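Local coordinates for 2L protein (Yaba-like disease virus, PDB 3IT8) that probably binds and neutralises host tumour necrosis factor, as an MHC class I-like poxvirus protein with an Ig-like domain, at residues K215-E220 against V280-H285; T182-K187 against D286-Q291; T199-V204 against T266-T271. All blocks are in the same frame, centred on the assembly; numbering follows the deposited sequence.

Contact 1. Residues K215-E220 against V280-H285; sequences KWIESE and VCVVFH
Lys215 and Phe284 meet on one face of an antiparallel strand pair, with the aliphatic stem of the lysine passing the CE1 corner of the ring at a slant. Lys215 CB lies at the ring edge, in its plane, 3.9 Å from Phe284 CE1. CG is anti to the carbonyl carbon (chi1 -72°) and comes to the same atom. CD, next in an extended chain, is 3.4 Å from Phe284 CE1 and also touches CZ, while CE passes CE1 more distantly. The chain then leaves the ring, and NZ ends in a salt bridge with OE2 of Glu236. On this same face Ile217 CD1 touches Val282 CG2 at 3.9 Å.

Behind these side chains the backbones are joined at two hydrogen-bonded pairs, Lys215 with Val282 and Ile217 with Val280. Val282 N to Lys215 O, at 2.8 Å, is close to straight. Trp216 and Cys281, the non-hydrogen-bonded pair between them, point to the other face, the interior of an immunoglobulin-type sandwich. Here the indole of the C strand packs against the F-strand half of the intersheet disulfide, whose other half is Cys202, as is usual in Ig domains. Cys281 CB sits over one face of the six-membered ring, 4.0 Å from its centroid and 19° off the normal, a CH-pi contact. Its SG lies over the same ring, 4.4 Å from the centroid, in a sulfur-aromatic contact. Trp216 NE1 is hydrogen-bonded to Asp267 OD2 of the opposite sheet, a bond that restrains how the indole can turn.

Contact 2. Residues T182-K187 against D286-Q291; sequences TTPTVK and DTLEAQ
In Thr287, chi1 of 64° sets OG1 between the backbone N and the carbonyl carbon, and in Thr183, chi1 of -47° puts OG1 beside the backbone N, with CG2 anti to that N; Thr287 OG1 and Thr183 CG2 come within 3.4 Å of each other. The two threonines meet at a slant. Thr183 OG1 is turned to the carbon side of its partner, 3.3 Å from Thr287 CB and close to CG2 as well, so each hydroxyl oxygen faces carbon atoms and the association is one of van der Waals packing. Thr287 OG1 also lies 3.3 Å from Pro184 CD, where proline ring and threonine slide past each other in opposite directions.

Leu288 adds the apolar part. Its CD1 is the single branch that does the touching, 3.6 Å from Pro184 CD in a tip-to-tip approach and beside Thr183 CG2. Leu288 belongs to the loop between strands 279-284 and 291-293, the F-G loop of the Ig-like domain, and its positive phi (53°) belongs to the turning of that loop. Thr183 and Pro184 form the lead-in to the first strand of the Ig-like domain, 185-189, so the contact joins the entry of one sheet of the sandwich to a loop of the other. Pro184 packs in addition on Val204 and Phe207, and Leu288 on Val283. The same loop also reaches the N-terminal MHC-like domain: Asp286 OD2 is hydrogen-bonded to the amino N of Ile1, and Glu289 shares a backbone hydrogen bond with Leu102.

Contact 3. Residues T199-V204 against T266-T271; sequences TLECTV and TDLVRT
Val269 O is gripped by two donors from the neighbouring strand, Leu200 N at 2.9 Å and the hydroxyl Thr199 OG1 at 3.2 Å. The amide lies in the carbonyl plane, whereas the hydroxyl stands 54° out of it. Val269 N returns a bond to Leu200 O. Further along, Cys202 and Asp267 exchange a second pair of backbone bonds, of which Asp267 N to Cys202 O is 2.7 Å long and nearly straight at 175°.

On the face that carries Glu201, hydrocarbon contacts accompany the Thr199 hydroxyl bond. Leu268 CD1 reaches Glu201 CB at 3.4 Å. Glu201 CG, placed anti to the backbone N (chi1 -179°), touches both Leu268 CD1 and, at 3.9 Å, Thr266 CG2. On the other face Leu200 CG lies 3.5 Å from Thr271 OG1, a less certain contact because Thr271 is poorly ordered. Asp267 also points to that face, where its carboxylate meets Trp216 of the facing sheet, and Cys202 is disulfide-bonded to Cys281. Antiparallel pairing of this kind, with a partly exposed outer face and an inner face bearing the intersheet cystine, is that of the B and E strands of an Ig sandwich.

In the fold
From the N terminus, the chain leaves the MHC-like domain and enters the Ig-like domain at 182-187, then supplies 199-204 and 215-220 in turn before any of the three contacts is closed. Contact 3 closes first, when 266-271 returns to 199-204; contact 1 follows with 280-285. Their segments alternate, so these two loops cross, and contact 2, closed last by 286-291, encloses both. Contact 3 builds the sheet that begins with strand 185-189, contact 1 the facing three-stranded sheet. The Cys202-Cys281 disulfide joins contacts 1 and 3 through the sandwich interior, and contact 2 spans the two sheets at the end nearer the N-terminal domain.

Contact 1. Residues K215-E220 against V280-H285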
ATOM      1  N   LYS D 215     -16.928  -1.531 -33.450  1.00 46.27           N
ATOM      2  CA  LYS D 215     -16.359  -2.868 -33.254  1.00 49.47           C
ATOM      3  C   LYS D 215     -17.403  -3.944 -33.510  1.00 52.17           C
ATOM      4  O   LYS D 215     -18.516  -3.883 -32.988  1.00 52.48           O
ATOM      5  CB  LYS D 215     -15.818  -3.045 -31.827  1.00 57.52           C
ATOM      6  CG  LYS D 215     -14.552  -2.289 -31.544  1.00 48.53           C
ATOM      7  CD  LYS D 215     -13.937  -2.681 -30.223  1.00 48.53           C
ATOM      8  CE  LYS D 215     -12.563  -2.039 -30.091  1.00 48.53           C
ATOM      9  NZ  LYS D 215     -11.747  -2.627 -28.985  1.00 48.53           N
ATOM     10  N   TRP D 216     -17.037  -4.920 -34.328  1.00 49.52           N
ATOM     11  CA  TRP D 216     -17.924  -6.040 -34.622  1.00 49.58           C
ATOM     12  C   TRP D 216     -17.486  -7.247 -33.801  1.00 51.53           C
ATOM     13  O   TRP D 216     -16.376  -7.759 -33.969  1.00 51.72           O
ATOM     14  CB  TRP D 216     -17.904  -6.382 -36.114  1.00 78.20           C
ATOM     15  CG  TRP D 216     -18.547  -5.335 -36.943  1.00 58.12           C
ATOM     16  CD1 TRP D 216     -17.941  -4.258 -37.505  1.00 58.12           C
ATOM     17  CD2 TRP D 216     -19.943  -5.222 -37.253  1.00 58.12           C
ATOM     18  NE1 TRP D 216     -18.868  -3.475 -38.151  1.00 58.12           N
ATOM     19  CE2 TRP D 216     -20.107  -4.043 -38.011  1.00 58.12           C
ATOM     20  CE3 TRP D 216     -21.070  -6.000 -36.963  1.00 58.12           C
ATOM     21  CZ2 TRP D 216     -21.358  -3.622 -38.488  1.00 58.12           C
ATOM     22  CZ3 TRP D 216     -22.315  -5.579 -37.435  1.00 58.12           C
ATOM     23  CH2 TRP D 216     -22.446  -4.401 -38.190  1.00 58.12           C
ATOM     24  N   ILE D 217     -18.367  -7.690 -32.910  1.00 58.29           N
ATOM     25  CA  ILE D 217     -18.074  -8.820 -32.036  1.00 59.66           C
ATOM     26  C   ILE D 217     -19.145  -9.903 -32.112  1.00 61.48           C
ATOM     27  O   ILE D 217     -20.340  -9.606 -32.070  1.00 58.28           O
ATOM     28  CB  ILE D 217     -17.965  -8.342 -30.587  1.00 58.26           C
ATOM     29  CG1 ILE D 217     -16.915  -7.232 -30.486  1.00 35.94           C
ATOM     30  CG2 ILE D 217     -17.607  -9.489 -29.697  1.00 35.94           C
ATOM     31  CD1 ILE D 217     -16.842  -6.585 -29.137  1.00 35.94           C
ATOM     32  N   GLU D 218     -18.724 -11.158 -32.228  1.00 57.54           N
ATOM     33  CA  GLU D 218     -19.678 -12.254 -32.294  1.00 60.19           C
ATOM     34  C   GLU D 218     -20.519 -12.229 -31.020  1.00 60.37           C
ATOM     35  O   GLU D 218     -19.977 -12.122 -29.919  1.00 59.22           O
ATOM     36  CB  GLU D 218     -18.939 -13.578 -32.460  1.00119.30           C
ATOM     37  CG  GLU D 218     -18.461 -13.787 -33.886  1.00 97.94           C
ATOM     38  CD  GLU D 218     -17.510 -14.956 -34.031  1.00 97.94           C
ATOM     39  OE1 GLU D 218     -17.821 -16.051 -33.515  1.00 97.94           O
ATOM     40  OE2 GLU D 218     -16.451 -14.780 -34.673  1.00 97.94           O
ATOM     41  N   SER D 219     -21.840 -12.313 -31.172  1.00 67.87           N
ATOM     42  CA  SER D 219     -22.761 -12.259 -30.033  1.00 68.41           C
ATOM     43  C   SER D 219     -22.539 -13.282 -28.918  1.00 67.68           C
ATOM     44  O   SER D 219     -22.944 -13.053 -27.773  1.00 68.62           O
ATOM     45  CB  SER D 219     -24.202 -12.360 -30.525  1.00 73.21           C
ATOM     46  OG  SER D 219     -24.400 -13.567 -31.230  1.00 62.29           O
ATOM     47  N   GLU D 220     -21.913 -14.411 -29.242  1.00 58.11           N
ATOM     48  CA  GLU D 220     -21.653 -15.435 -28.236  1.00 56.66           C
ATOM     49  C   GLU D 220     -20.880 -14.837 -27.058  1.00 61.27           C
ATOM     50  O   GLU D 220     -21.138 -15.155 -25.897  1.00 62.34           O
ATOM     51  CB  GLU D 220     -20.845 -16.583 -28.839  1.00105.94           C
ATOM     52  CG  GLU D 220     -19.519 -16.149 -29.424  1.00105.94           C
ATOM     53  CD  GLU D 220     -18.594 -17.314 -29.714  1.00105.94           C
ATOM     54  OE1 GLU D 220     -18.219 -18.018 -28.752  1.00105.94           O
ATOM     55  OE2 GLU D 220     -18.238 -17.523 -30.900  1.00105.94           O
ATOM     56  N   VAL D 280     -22.349  -8.480 -33.672  1.00 56.21           N
ATOM     57  CA  VAL D 280     -23.246  -7.481 -33.142  1.00 58.59           C
ATOM     58  C   VAL D 280     -22.414  -6.196 -33.270  1.00 56.59           C
ATOM     59  O   VAL D 280     -21.182  -6.233 -33.205  1.00 46.95           O
ATOM     60  CB  VAL D 280     -23.580  -7.781 -31.681  1.00 88.31           C
ATOM     61  CG1 VAL D 280     -22.325  -7.769 -30.839  1.00 60.39           C
ATOM     62  CG2 VAL D 280     -24.550  -6.774 -31.180  1.00 60.39           C
ATOM     63  N   CYS D 281     -23.061  -5.062 -33.479  1.00 64.37           N
ATOM     64  CA  CYS D 281     -22.316  -3.829 -33.644  1.00 60.25           C
ATOM     65  C   CYS D 281     -22.142  -3.062 -32.335  1.00 57.89           C
ATOM     66  O   CYS D 281     -23.125  -2.732 -31.667  1.00 58.63           O
ATOM     67  CB  CYS D 281     -23.014  -2.935 -34.679  1.00153.81           C
ATOM     68  SG  CYS D 281     -22.089  -1.427 -35.111  1.00100.92           S
ATOM     69  N   VAL D 282     -20.890  -2.793 -31.962  1.00 46.95           N
ATOM     70  CA  VAL D 282     -20.604  -2.017 -30.755  1.00 42.94           C
ATOM     71  C   VAL D 282     -20.113  -0.644 -31.204  1.00 53.34           C
ATOM     72  O   VAL D 282     -19.092  -0.535 -31.876  1.00 44.40           O
ATOM     73  CB  VAL D 282     -19.515  -2.658 -29.883  1.00 55.11           C
ATOM     74  CG1 VAL D 282     -19.440  -1.922 -28.561  1.00 36.89           C
ATOM     75  CG2 VAL D 282     -19.821  -4.132 -29.647  1.00 36.89           C
ATOM     76  N   VAL D 283     -20.850   0.395 -30.827  1.00 41.14           N
ATOM     77  CA  VAL D 283     -20.533   1.771 -31.202  1.00 32.88           C
ATOM     78  C   VAL D 283     -19.897   2.587 -30.092  1.00 40.80           C
ATOM     79  O   VAL D 283     -20.486   2.743 -29.022  1.00 41.39           O
ATOM     80  CB  VAL D 283     -21.806   2.491 -31.657  1.00 58.27           C
ATOM     81  CG1 VAL D 283     -21.555   3.972 -31.806  1.00 37.60           C
ATOM     82  CG2 VAL D 283     -22.283   1.888 -32.964  1.00 37.60           C
ATOM     83  N   PHE D 284     -18.697   3.109 -30.352  1.00 40.52           N
ATOM     84  CA  PHE D 284     -17.990   3.927 -29.371  1.00 36.72           C
ATOM     85  C   PHE D 284     -18.074   5.393 -29.753  1.00 44.55           C
ATOM     86  O   PHE D 284     -17.599   5.798 -30.807  1.00 43.93           O
ATOM     87  CB  PHE D 284     -16.533   3.510 -29.276  1.00 64.92           C
ATOM     88  CG  PHE D 284     -16.343   2.121 -28.776  1.00 39.69           C
ATOM     89  CD1 PHE D 284     -16.337   1.048 -29.656  1.00 39.69           C
ATOM     90  CD2 PHE D 284     -16.160   1.876 -27.414  1.00 39.69           C
ATOM     91  CE1 PHE D 284     -16.148  -0.254 -29.187  1.00 39.69           C
ATOM     92  CE2 PHE D 284     -15.971   0.572 -26.929  1.00 39.69           C
ATOM     93  CZ  PHE D 284     -15.964  -0.493 -27.819  1.00 39.69           C
ATOM     94  N   HIS D 285     -18.690   6.185 -28.886  1.00 39.12           N
ATOM     95  CA  HIS D 285     -18.840   7.614 -29.119  1.00 40.19           C
ATOM     96  C   HIS D 285     -18.907   8.359 -27.780  1.00 44.50           C
ATOM     97  O   HIS D 285     -19.188   7.754 -26.750  1.00 46.72           O
ATOM     98  CB  HIS D 285     -20.109   7.864 -29.915  1.00 66.35           C
ATOM     99  CG  HIS D 285     -20.334   9.300 -30.239  1.00 42.72           C
ATOM    100  ND1 HIS D 285     -19.683   9.940 -31.266  1.00 42.72           N
ATOM    101  CD2 HIS D 285     -21.113  10.233 -29.647  1.00 42.72           C
ATOM    102  CE1 HIS D 285     -20.050  11.208 -31.294  1.00 42.72           C
ATOM    103  NE2 HIS D 285     -20.916  11.413 -30.321  1.00 42.72           N
TER

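Contact 2. Residues T182-K187 against D286-Q291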
ATOM      1  N   THR D 182     -23.990  15.613 -29.494  1.00 32.41           N
ATOM      2  CA  THR D 182     -25.248  15.126 -30.043  1.00 32.13           C
ATOM      3  C   THR D 182     -25.241  13.607 -30.194  1.00 38.57           C
ATOM      4  O   THR D 182     -24.419  13.042 -30.921  1.00 35.93           O
ATOM      5  CB  THR D 182     -25.535  15.777 -31.392  1.00 64.56           C
ATOM      6  OG1 THR D 182     -25.913  17.139 -31.165  1.00 50.46           O
ATOM      7  CG2 THR D 182     -26.642  15.034 -32.141  1.00 50.46           C
ATOM      8  N   THR D 183     -26.174  12.955 -29.499  1.00 52.97           N
ATOM      9  CA  THR D 183     -26.269  11.505 -29.531  1.00 52.76           C
ATOM     10  C   THR D 183     -26.854  10.981 -30.822  1.00 53.62           C
ATOM     11  O   THR D 183     -27.869  11.454 -31.292  1.00 54.97           O
ATOM     12  CB  THR D 183     -27.103  10.999 -28.385  1.00 60.53           C
ATOM     13  OG1 THR D 183     -26.680  11.650 -27.181  1.00 49.89           O
ATOM     14  CG2 THR D 183     -26.923   9.502 -28.250  1.00 49.89           C
ATOM     15  N   PRO D 184     -26.216   9.976 -31.407  1.00 48.87           N
ATOM     16  CA  PRO D 184     -26.685   9.397 -32.660  1.00 48.45           C
ATOM     17  C   PRO D 184     -27.796   8.363 -32.506  1.00 48.49           C
ATOM     18  O   PRO D 184     -28.150   7.964 -31.397  1.00 49.12           O
ATOM     19  CB  PRO D 184     -25.423   8.767 -33.215  1.00 49.72           C
ATOM     20  CG  PRO D 184     -24.823   8.184 -31.974  1.00 40.86           C
ATOM     21  CD  PRO D 184     -24.967   9.327 -30.973  1.00 40.86           C
ATOM     22  N   THR D 185     -28.316   7.938 -33.655  1.00 47.87           N
ATOM     23  CA  THR D 185     -29.356   6.936 -33.762  1.00 51.33           C
ATOM     24  C   THR D 185     -28.666   5.782 -34.450  1.00 58.90           C
ATOM     25  O   THR D 185     -28.001   5.987 -35.460  1.00 50.28           O
ATOM     26  CB  THR D 185     -30.484   7.412 -34.665  1.00112.00           C
ATOM     27  OG1 THR D 185     -31.209   8.451 -34.007  1.00 62.89           O
ATOM     28  CG2 THR D 185     -31.415   6.274 -35.004  1.00 62.89           C
ATOM     29  N   VAL D 186     -28.808   4.573 -33.926  1.00 61.26           N
ATOM     30  CA  VAL D 186     -28.142   3.446 -34.552  1.00 68.12           C
ATOM     31  C   VAL D 186     -29.134   2.390 -34.979  1.00 72.59           C
ATOM     32  O   VAL D 186     -30.177   2.196 -34.348  1.00 72.42           O
ATOM     33  CB  VAL D 186     -27.103   2.804 -33.602  1.00 41.58           C
ATOM     34  CG1 VAL D 186     -26.245   1.797 -34.358  1.00 41.20           C
ATOM     35  CG2 VAL D 186     -26.251   3.883 -32.962  1.00 41.20           C
ATOM     36  N   LYS D 187     -28.797   1.721 -36.073  1.00 44.21           N
ATOM     37  CA  LYS D 187     -29.610   0.647 -36.627  1.00 42.09           C
ATOM     38  C   LYS D 187     -28.663  -0.265 -37.392  1.00 51.08           C
ATOM     39  O   LYS D 187     -27.815   0.218 -38.138  1.00 43.74           O
ATOM     40  CB  LYS D 187     -30.670   1.220 -37.567  1.00175.57           C
ATOM     41  CG  LYS D 187     -31.693   2.094 -36.858  1.00143.88           C
ATOM     42  CD  LYS D 187     -32.191   3.220 -37.746  1.00143.88           C
ATOM     43  CE  LYS D 187     -33.080   4.175 -36.963  1.00143.88           C
ATOM     44  NZ  LYS D 187     -33.396   5.405 -37.739  1.00143.88           N
ATOM     45  N   ASP D 286     -18.645   9.664 -27.791  1.00 50.04           N
ATOM     46  CA  ASP D 286     -18.672  10.451 -26.558  1.00 51.95           C
ATOM     47  C   ASP D 286     -20.000  10.312 -25.825  1.00 53.29           C
ATOM     48  O   ASP D 286     -20.032  10.124 -24.610  1.00 56.85           O
ATOM     49  CB  ASP D 286     -18.359  11.915 -26.861  1.00 99.53           C
ATOM     50  CG  ASP D 286     -16.862  12.188 -26.913  1.00 70.49           C
ATOM     51  OD1 ASP D 286     -16.093  11.220 -27.121  1.00 70.49           O
ATOM     52  OD2 ASP D 286     -16.462  13.369 -26.750  1.00 70.49           O
ATOM     53  N   THR D 287     -21.098  10.416 -26.559  1.00 68.43           N
ATOM     54  CA  THR D 287     -22.413  10.226 -25.966  1.00 65.78           C
ATOM     55  C   THR D 287     -22.475   8.704 -25.970  1.00 71.55           C
ATOM     56  O   THR D 287     -21.940   8.090 -26.883  1.00 71.89           O
ATOM     57  CB  THR D 287     -23.508  10.834 -26.865  1.00 46.08           C
ATOM     58  OG1 THR D 287     -23.553  10.152 -28.123  1.00 31.89           O
ATOM     59  CG2 THR D 287     -23.200  12.313 -27.128  1.00 31.89           C
ATOM     60  N   LEU D 288     -23.098   8.084 -24.977  1.00 59.06           N
ATOM     61  CA  LEU D 288     -23.128   6.610 -24.898  1.00 61.08           C
ATOM     62  C   LEU D 288     -21.733   5.982 -24.965  1.00 71.03           C
ATOM     63  O   LEU D 288     -21.354   5.443 -25.991  1.00 69.25           O
ATOM     64  CB  LEU D 288     -24.030   5.980 -25.996  1.00 82.33           C
ATOM     65  CG  LEU D 288     -24.043   5.958 -27.555  1.00 62.33           C
ATOM     66  CD1 LEU D 288     -24.399   7.321 -28.072  1.00 62.33           C
ATOM     67  CD2 LEU D 288     -22.750   5.466 -28.164  1.00 62.33           C
ATOM     68  N   GLU D 289     -20.975   6.046 -23.868  1.00 68.22           N
ATOM     69  CA  GLU D 289     -19.610   5.496 -23.811  1.00 68.22           C
ATOM     70  C   GLU D 289     -19.360   4.306 -24.752  1.00 68.22           C
ATOM     71  O   GLU D 289     -18.351   4.254 -25.454  1.00 68.22           O
ATOM     72  CB  GLU D 289     -19.258   5.111 -22.372  1.00197.93           C
ATOM     73  CG  GLU D 289     -19.185   6.299 -21.417  1.00121.29           C
ATOM     74  CD  GLU D 289     -18.696   5.910 -20.027  1.00121.29           C
ATOM     75  OE1 GLU D 289     -19.339   5.051 -19.382  1.00121.29           O
ATOM     76  OE2 GLU D 289     -17.666   6.464 -19.577  1.00121.29           O
ATOM     77  N   ALA D 290     -20.281   3.354 -24.770  1.00 68.31           N
ATOM     78  CA  ALA D 290     -20.156   2.201 -25.654  1.00 66.53           C
ATOM     79  C   ALA D 290     -21.434   1.375 -25.609  1.00 62.52           C
ATOM     80  O   ALA D 290     -21.708   0.702 -24.613  1.00 59.93           O
ATOM     81  CB  ALA D 290     -18.975   1.350 -25.253  1.00 35.92           C
ATOM     82  N   GLN D 291     -22.224   1.437 -26.681  1.00 34.19           N
ATOM     83  CA  GLN D 291     -23.476   0.687 -26.761  1.00 37.47           C
ATOM     84  C   GLN D 291     -23.452  -0.435 -27.790  1.00 39.64           C
ATOM     85  O   GLN D 291     -22.791  -0.336 -28.824  1.00 40.70           O
ATOM     86  CB  GLN D 291     -24.638   1.607 -27.074  1.00 76.72           C
ATOM     87  CG  GLN D 291     -25.304   2.158 -25.851  1.00 59.95           C
ATOM     88  CD  GLN D 291     -26.707   2.652 -26.153  1.00 59.95           C
ATOM     89  OE1 GLN D 291     -27.511   1.933 -26.762  1.00 59.95           O
ATOM     90  NE2 GLN D 291     -27.017   3.881 -25.729  1.00 59.95           N
TER

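Contact 3. Residues T199-V204 against T266-T271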
ATOM      1  N   THR D 199     -24.599  -9.831 -45.323  1.00 98.77           N
ATOM      2  CA  THR D 199     -23.871  -8.583 -45.102  1.00 96.73           C
ATOM      3  C   THR D 199     -24.532  -7.767 -43.987  1.00 90.96           C
ATOM      4  O   THR D 199     -25.755  -7.594 -43.959  1.00 82.55           O
ATOM      5  CB  THR D 199     -23.813  -7.725 -46.401  1.00101.02           C
ATOM      6  OG1 THR D 199     -22.572  -7.022 -46.443  1.00 68.14           O
ATOM      7  CG2 THR D 199     -24.954  -6.695 -46.451  1.00 68.14           C
ATOM      8  N   LEU D 200     -23.722  -7.271 -43.059  1.00 61.70           N
ATOM      9  CA  LEU D 200     -24.246  -6.473 -41.961  1.00 64.72           C
ATOM     10  C   LEU D 200     -23.840  -5.021 -42.124  1.00 61.40           C
ATOM     11  O   LEU D 200     -22.699  -4.718 -42.470  1.00 57.02           O
ATOM     12  CB  LEU D 200     -23.755  -7.024 -40.626  1.00 81.31           C
ATOM     13  CG  LEU D 200     -24.562  -8.247 -40.199  1.00 62.37           C
ATOM     14  CD1 LEU D 200     -23.900  -8.946 -39.038  1.00 62.37           C
ATOM     15  CD2 LEU D 200     -25.964  -7.795 -39.833  1.00 62.37           C
ATOM     16  N   GLU D 201     -24.787  -4.125 -41.884  1.00 67.42           N
ATOM     17  CA  GLU D 201     -24.533  -2.710 -42.027  1.00 63.67           C
ATOM     18  C   GLU D 201     -24.961  -1.951 -40.789  1.00 66.92           C
ATOM     19  O   GLU D 201     -26.152  -1.878 -40.472  1.00 67.70           O
ATOM     20  CB  GLU D 201     -25.292  -2.174 -43.230  1.00164.75           C
ATOM     21  CG  GLU D 201     -25.067  -0.710 -43.481  1.00123.30           C
ATOM     22  CD  GLU D 201     -25.929  -0.197 -44.606  1.00123.30           C
ATOM     23  OE1 GLU D 201     -25.848  -0.767 -45.715  1.00123.30           O
ATOM     24  OE2 GLU D 201     -26.690   0.770 -44.383  1.00123.30           O
ATOM     25  N   CYS D 202     -23.979  -1.378 -40.097  1.00 64.96           N
ATOM     26  CA  CYS D 202     -24.218  -0.598 -38.889  1.00 65.24           C
ATOM     27  C   CYS D 202     -24.252   0.856 -39.322  1.00 66.33           C
ATOM     28  O   CYS D 202     -23.291   1.338 -39.899  1.00 65.03           O
ATOM     29  CB  CYS D 202     -23.071  -0.815 -37.905  1.00107.66           C
ATOM     30  SG  CYS D 202     -23.370  -0.274 -36.199  1.00 84.85           S
ATOM     31  N   THR D 203     -25.356   1.553 -39.081  1.00 75.28           N
ATOM     32  CA  THR D 203     -25.416   2.955 -39.466  1.00 64.64           C
ATOM     33  C   THR D 203     -25.712   3.822 -38.255  1.00 78.13           C
ATOM     34  O   THR D 203     -26.693   3.611 -37.530  1.00 70.93           O
ATOM     35  CB  THR D 203     -26.484   3.223 -40.530  1.00116.52           C
ATOM     36  OG1 THR D 203     -27.621   3.827 -39.911  1.00 65.67           O
ATOM     37  CG2 THR D 203     -26.902   1.936 -41.211  1.00 65.67           C
ATOM     38  N   VAL D 204     -24.840   4.799 -38.047  1.00 44.32           N
ATOM     39  CA  VAL D 204     -24.949   5.725 -36.930  1.00 40.04           C
ATOM     40  C   VAL D 204     -25.369   7.083 -37.492  1.00 48.88           C
ATOM     41  O   VAL D 204     -24.678   7.658 -38.317  1.00 49.99           O
ATOM     42  CB  VAL D 204     -23.588   5.822 -36.190  1.00 51.11           C
ATOM     43  CG1 VAL D 204     -23.753   6.580 -34.878  1.00 35.64           C
ATOM     44  CG2 VAL D 204     -23.042   4.422 -35.942  1.00 35.64           C
ATOM     45  N   THR D 266     -21.645   5.009 -41.827  1.00 56.00           N
ATOM     46  CA  THR D 266     -22.181   3.746 -42.317  1.00 49.06           C
ATOM     47  C   THR D 266     -21.065   2.730 -42.375  1.00 64.25           C
ATOM     48  O   THR D 266     -20.152   2.884 -43.169  1.00 57.72           O
ATOM     49  CB  THR D 266     -22.767   3.888 -43.725  1.00 88.46           C
ATOM     50  OG1 THR D 266     -23.986   4.631 -43.655  1.00 56.87           O
ATOM     51  CG2 THR D 266     -23.048   2.527 -44.330  1.00 56.87           C
ATOM     52  N   ASP D 267     -21.130   1.694 -41.543  1.00 62.55           N
ATOM     53  CA  ASP D 267     -20.088   0.675 -41.541  1.00 67.66           C
ATOM     54  C   ASP D 267     -20.636  -0.671 -41.983  1.00 71.75           C
ATOM     55  O   ASP D 267     -21.579  -1.188 -41.393  1.00 66.64           O
ATOM     56  CB  ASP D 267     -19.461   0.556 -40.154  1.00102.93           C
ATOM     57  CG  ASP D 267     -18.172  -0.234 -40.176  1.00 80.52           C
ATOM     58  OD1 ASP D 267     -17.304   0.077 -41.018  1.00 80.52           O
ATOM     59  OD2 ASP D 267     -18.013  -1.159 -39.358  1.00 80.52           O
ATOM     60  N   LEU D 268     -20.030  -1.239 -43.018  1.00 63.18           N
ATOM     61  CA  LEU D 268     -20.473  -2.517 -43.569  1.00 67.87           C
ATOM     62  C   LEU D 268     -19.546  -3.676 -43.189  1.00 70.44           C
ATOM     63  O   LEU D 268     -18.365  -3.468 -42.930  1.00 69.76           O
ATOM     64  CB  LEU D 268     -20.558  -2.406 -45.094  1.00124.35           C
ATOM     65  CG  LEU D 268     -21.460  -3.398 -45.824  1.00 83.30           C
ATOM     66  CD1 LEU D 268     -22.903  -3.134 -45.418  1.00 83.30           C
ATOM     67  CD2 LEU D 268     -21.295  -3.251 -47.325  1.00 83.30           C
ATOM     68  N   VAL D 269     -20.082  -4.894 -43.159  1.00 79.16           N
ATOM     69  CA  VAL D 269     -19.289  -6.068 -42.806  1.00 77.67           C
ATOM     70  C   VAL D 269     -19.703  -7.304 -43.590  1.00 79.93           C
ATOM     71  O   VAL D 269     -20.894  -7.596 -43.739  1.00 75.53           O
ATOM     72  CB  VAL D 269     -19.400  -6.383 -41.300  1.00142.19           C
ATOM     73  CG1 VAL D 269     -18.758  -7.723 -40.985  1.00 97.62           C
ATOM     74  CG2 VAL D 269     -18.710  -5.306 -40.513  1.00 97.62           C
ATOM     75  N   ARG D 270     -18.706  -8.032 -44.082  1.00 75.69           N
ATOM     76  CA  ARG D 270     -18.925  -9.248 -44.863  1.00 77.82           C
ATOM     77  C   ARG D 270     -19.163 -10.429 -43.923  1.00 75.05           C
ATOM     78  O   ARG D 270     -18.216 -10.997 -43.385  1.00 65.72           O
ATOM     79  CB  ARG D 270     -17.695  -9.519 -45.729  1.00181.10           C
ATOM     80  CG  ARG D 270     -17.978  -9.706 -47.204  1.00141.69           C
ATOM     81  CD  ARG D 270     -18.509 -11.089 -47.504  1.00141.69           C
ATOM     82  NE  ARG D 270     -18.606 -11.311 -48.944  1.00141.69           N
ATOM     83  CZ  ARG D 270     -18.907 -12.478 -49.507  1.00141.69           C
ATOM     84  NH1 ARG D 270     -19.143 -13.542 -48.749  1.00141.69           N
ATOM     85  NH2 ARG D 270     -18.963 -12.583 -50.829  1.00141.69           N
ATOM     86  N   THR D 271     -20.426 -10.800 -43.731  1.00113.34           N
ATOM     87  CA  THR D 271     -20.767 -11.910 -42.843  1.00122.99           C
ATOM     88  C   THR D 271     -20.377 -13.261 -43.428  1.00121.21           C
ATOM     89  O   THR D 271     -21.241 -14.086 -43.707  1.00119.70           O
ATOM     90  CB  THR D 271     -22.289 -11.939 -42.527  1.00200.99           C
ATOM     91  OG1 THR D 271     -22.687 -10.685 -41.958  1.00164.66           O
ATOM     92  CG2 THR D 271     -22.615 -13.051 -41.531  1.00164.66           C
TER